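Local coordinates for protein beta-1,4-mannanase (Bacillus subtilis, PDB 2QHA) that probably hydrolyses internal beta-1,4-mannosidic linkages at random in mannans, galactomannans and glucomannans, and carries a bound zinc ion, at residues A[50-55]-A[303-308]. Sequence-based numbering, arbitrary orientation.
Sequences ADRIRS and SPAVNK
Ser303 OG is held by two groups and lies 3.9 Å from Ile53 CD1 across the contact. Ser303 OG accepts a hydrogen bond of 2.9 Å from Ala305 N, with an N-H...O angle of 154°, which closes an ST turn. It is also hydrogen-bonded to Glu49, one turn before Ile53 on helix 48-57. A chi1 of 175° puts OG beside the carbonyl carbon of Ser303, within reach of the N-H of Ala305. Arg52 NH2 forms a salt bridge with the same Glu49 and donates to Asp300 O, just ahead of 303-308, so one carboxylate ties the arginine and the serine together.

No hydrogen bond joins 50-55 directly to 303-308; the direct contact is van der Waals. The Arg52 chain reaches out from the helix, bends at chi3 (-51°) and lays one face of its guanidinium over the methyl of Ala305. Ser303 CB comes to 3.2 Å from Arg52 NH2 and Val306 CG1 to 3.3 Å from Arg52 NH1, both obliquely. Nearer the helix, Arg52 CB meets Ala305 CB at 3.9 Å. Ile53 brings CD1 to the Pro304 end of the same turn, 4.1 Å from Pro304 CB and 4.2 Å from Ala305 CB. Tyr314 of helix 310-315 also packs on Ile53.

The turn is braced from within. Ser303 O accepts from Val306 N and Asn307 ND2, which approach opposite faces of its carbonyl plane. The arrangement joins a barrel helix to the loop after strand 292-297 in the TIM barrel of glycosyl hydrolase family 26.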
ATOM      1  N   ALA A  50     -13.439  -9.491  -1.967  1.00  9.88           N
ATOM      2  CA  ALA A  50     -14.458  -8.677  -1.290  1.00 10.20           C
ATOM      3  C   ALA A  50     -15.721  -9.503  -1.034  1.00 10.81           C
ATOM      4  O   ALA A  50     -16.309  -9.417   0.048  1.00 10.68           O
ATOM      5  CB  ALA A  50     -14.789  -7.418  -2.088  1.00 10.57           C
ATOM      6  N   ASP A  51     -16.108 -10.314  -2.018  1.00 11.27           N
ATOM      7  CA  ASP A  51     -17.305 -11.163  -1.894  1.00 12.16           C
ATOM      8  C   ASP A  51     -17.150 -12.231  -0.814  1.00 12.22           C
ATOM      9  O   ASP A  51     -18.102 -12.494  -0.077  1.00 12.93           O
ATOM     10  CB  ASP A  51     -17.664 -11.820  -3.232  1.00 12.89           C
ATOM     11  CG  ASP A  51     -18.109 -10.821  -4.291  1.00 14.91           C
ATOM     12  OD1 ASP A  51     -18.473  -9.672  -3.950  1.00 16.29           O
ATOM     13  OD2 ASP A  51     -18.094 -11.199  -5.483  1.00 19.18           O
ATOM     14  N   ARG A  52     -15.970 -12.854  -0.726  1.00 12.20           N
ATOM     15  CA  ARG A  52     -15.684 -13.838   0.342  1.00 13.75           C
ATOM     16  C   ARG A  52     -15.826 -13.181   1.712  1.00 12.16           C
ATOM     17  O   ARG A  52     -16.365 -13.767   2.650  1.00 11.95           O
ATOM     18  CB  ARG A  52     -14.260 -14.421   0.220  1.00 13.56           C
ATOM     19  CG  ARG A  52     -14.046 -15.410  -0.916  1.00 16.48           C
ATOM     20  CD  ARG A  52     -12.835 -16.339  -0.680  1.00 14.62           C
ATOM     21  NE  ARG A  52     -11.558 -15.691  -0.321  1.00 24.30           N
ATOM     22  CZ  ARG A  52     -10.438 -16.377  -0.077  1.00 16.70           C
ATOM     23  NH1 ARG A  52     -10.458 -17.703  -0.172  1.00 24.29           N
ATOM     24  NH2 ARG A  52      -9.299 -15.763   0.251  1.00 21.52           N
ATOM     25  N   ILE A  53     -15.305 -11.962   1.829  1.00 11.26           N
ATOM     26  CA  ILE A  53     -15.377 -11.231   3.088  1.00 10.90           C
ATOM     27  C   ILE A  53     -16.829 -10.887   3.450  1.00 11.13           C
ATOM     28  O   ILE A  53     -17.246 -11.067   4.602  1.00 10.13           O
ATOM     29  CB  ILE A  53     -14.475  -9.968   3.045  1.00 10.40           C
ATOM     30  CG1 ILE A  53     -12.989 -10.370   2.968  1.00 10.91           C
ATOM     31  CG2 ILE A  53     -14.766  -9.056   4.225  1.00 10.02           C
ATOM     32  CD1 ILE A  53     -12.381 -10.922   4.240  1.00 11.29           C
ATOM     33  N   ARG A  54     -17.602 -10.423   2.467  1.00 11.62           N
ATOM     34  CA  ARG A  54     -19.010 -10.093   2.702  1.00 12.26           C
ATOM     35  C   ARG A  54     -19.817 -11.341   3.080  1.00 12.24           C
ATOM     36  O   ARG A  54     -20.675 -11.278   3.954  1.00 12.08           O
ATOM     37  CB  ARG A  54     -19.612  -9.384   1.491  1.00 12.88           C
ATOM     38  CG  ARG A  54     -20.989  -8.757   1.755  1.00 15.18           C
ATOM     39  CD  ARG A  54     -21.410  -7.802   0.649  1.00 20.81           C
ATOM     40  NE  ARG A  54     -21.784  -8.490  -0.587  1.00 26.02           N
ATOM     41  CZ  ARG A  54     -20.989  -8.635  -1.647  1.00 19.90           C
ATOM     42  NH1 ARG A  54     -19.753  -8.145  -1.639  1.00 30.37           N
ATOM     43  NH2 ARG A  54     -21.433  -9.274  -2.722  1.00 29.48           N
ATOM     44  N   SER A  55     -19.510 -12.472   2.449  1.00 11.90           N
ATOM     45  CA  SER A  55     -20.150 -13.744   2.794  1.00 12.88           C
ATOM     46  C   SER A  55     -19.841 -14.137   4.236  1.00 12.63           C
ATOM     47  O   SER A  55     -20.707 -14.638   4.961  1.00 13.24           O
ATOM     48  CB  SER A  55     -19.669 -14.830   1.839  1.00 13.46           C
ATOM     49  OG  SER A  55     -20.173 -14.643   0.535  1.00 17.18           O
ATOM     50  N   SER A 303      -6.269 -14.556   3.838  1.00 10.17           N
ATOM     51  CA  SER A 303      -7.530 -13.856   4.048  1.00 10.05           C
ATOM     52  C   SER A 303      -8.206 -14.206   5.362  1.00 10.06           C
ATOM     53  O   SER A 303      -8.229 -15.373   5.760  1.00  9.93           O
ATOM     54  CB  SER A 303      -8.502 -14.163   2.914  1.00 10.38           C
ATOM     55  OG  SER A 303      -9.771 -13.574   3.178  1.00 10.64           O
ATOM     56  N   PRO A 304      -8.799 -13.200   6.021  1.00  9.63           N
ATOM     57  CA  PRO A 304      -9.666 -13.521   7.155  1.00  9.60           C
ATOM     58  C   PRO A 304     -10.758 -14.533   6.805  1.00  9.87           C
ATOM     59  O   PRO A 304     -11.186 -15.285   7.686  1.00 10.43           O
ATOM     60  CB  PRO A 304     -10.283 -12.170   7.519  1.00  9.57           C
ATOM     61  CG  PRO A 304      -9.247 -11.156   7.069  1.00  9.62           C
ATOM     62  CD  PRO A 304      -8.686 -11.745   5.795  1.00  9.77           C
ATOM     63  N   ALA A 305     -11.176 -14.565   5.537  1.00  9.88           N
ATOM     64  CA  ALA A 305     -12.256 -15.466   5.119  1.00 10.30           C
ATOM     65  C   ALA A 305     -11.866 -16.941   5.179  1.00 10.71           C
ATOM     66  O   ALA A 305     -12.738 -17.813   5.212  1.00 11.47           O
ATOM     67  CB  ALA A 305     -12.756 -15.107   3.724  1.00  9.98           C
ATOM     68  N   VAL A 306     -10.568 -17.230   5.181  1.00 11.06           N
ATOM     69  CA  VAL A 306     -10.100 -18.617   5.285  1.00 11.66           C
ATOM     70  C   VAL A 306      -9.262 -18.840   6.537  1.00 11.75           C
ATOM     71  O   VAL A 306      -8.514 -19.815   6.637  1.00 13.00           O
ATOM     72  CB  VAL A 306      -9.344 -19.110   4.020  1.00 11.78           C
ATOM     73  CG1 VAL A 306     -10.265 -19.078   2.807  1.00 12.99           C
ATOM     74  CG2 VAL A 306      -8.107 -18.269   3.760  1.00 11.70           C
ATOM     75  N   ASN A 307      -9.415 -17.933   7.496  1.00 11.59           N
ATOM     76  CA  ASN A 307      -8.780 -18.065   8.791  1.00 12.04           C
ATOM     77  C   ASN A 307      -9.839 -17.881   9.866  1.00 12.79           C
ATOM     78  O   ASN A 307     -11.025 -17.718   9.549  1.00 14.47           O
ATOM     79  CB  ASN A 307      -7.627 -17.055   8.923  1.00 11.64           C
ATOM     80  CG  ASN A 307      -6.388 -17.488   8.142  1.00 12.00           C
ATOM     81  OD1 ASN A 307      -5.602 -18.321   8.605  1.00 13.68           O
ATOM     82  ND2 ASN A 307      -6.225 -16.943   6.937  1.00 11.35           N
ATOM     83  N   LYS A 308      -9.438 -17.929  11.126  1.00 12.90           N
ATOM     84  CA  LYS A 308     -10.393 -17.715  12.206  1.00 14.48           C
ATOM     85  C   LYS A 308     -10.538 -16.220  12.463  1.00 12.95           C
ATOM     86  O   LYS A 308      -9.643 -15.429  12.124  1.00 13.01           O
ATOM     87  CB  LYS A 308      -9.945 -18.440  13.483  1.00 14.17           C
ATOM     88  CG  LYS A 308      -9.951 -19.962  13.381  1.00 17.06           C
ATOM     89  CD  LYS A 308      -9.615 -20.602  14.722  1.00 16.61           C
ATOM     90  CE  LYS A 308      -9.275 -22.082  14.573  1.00 22.36           C
ATOM     91  NZ  LYS A 308     -10.393 -22.881  13.993  1.00 23.35           N
TER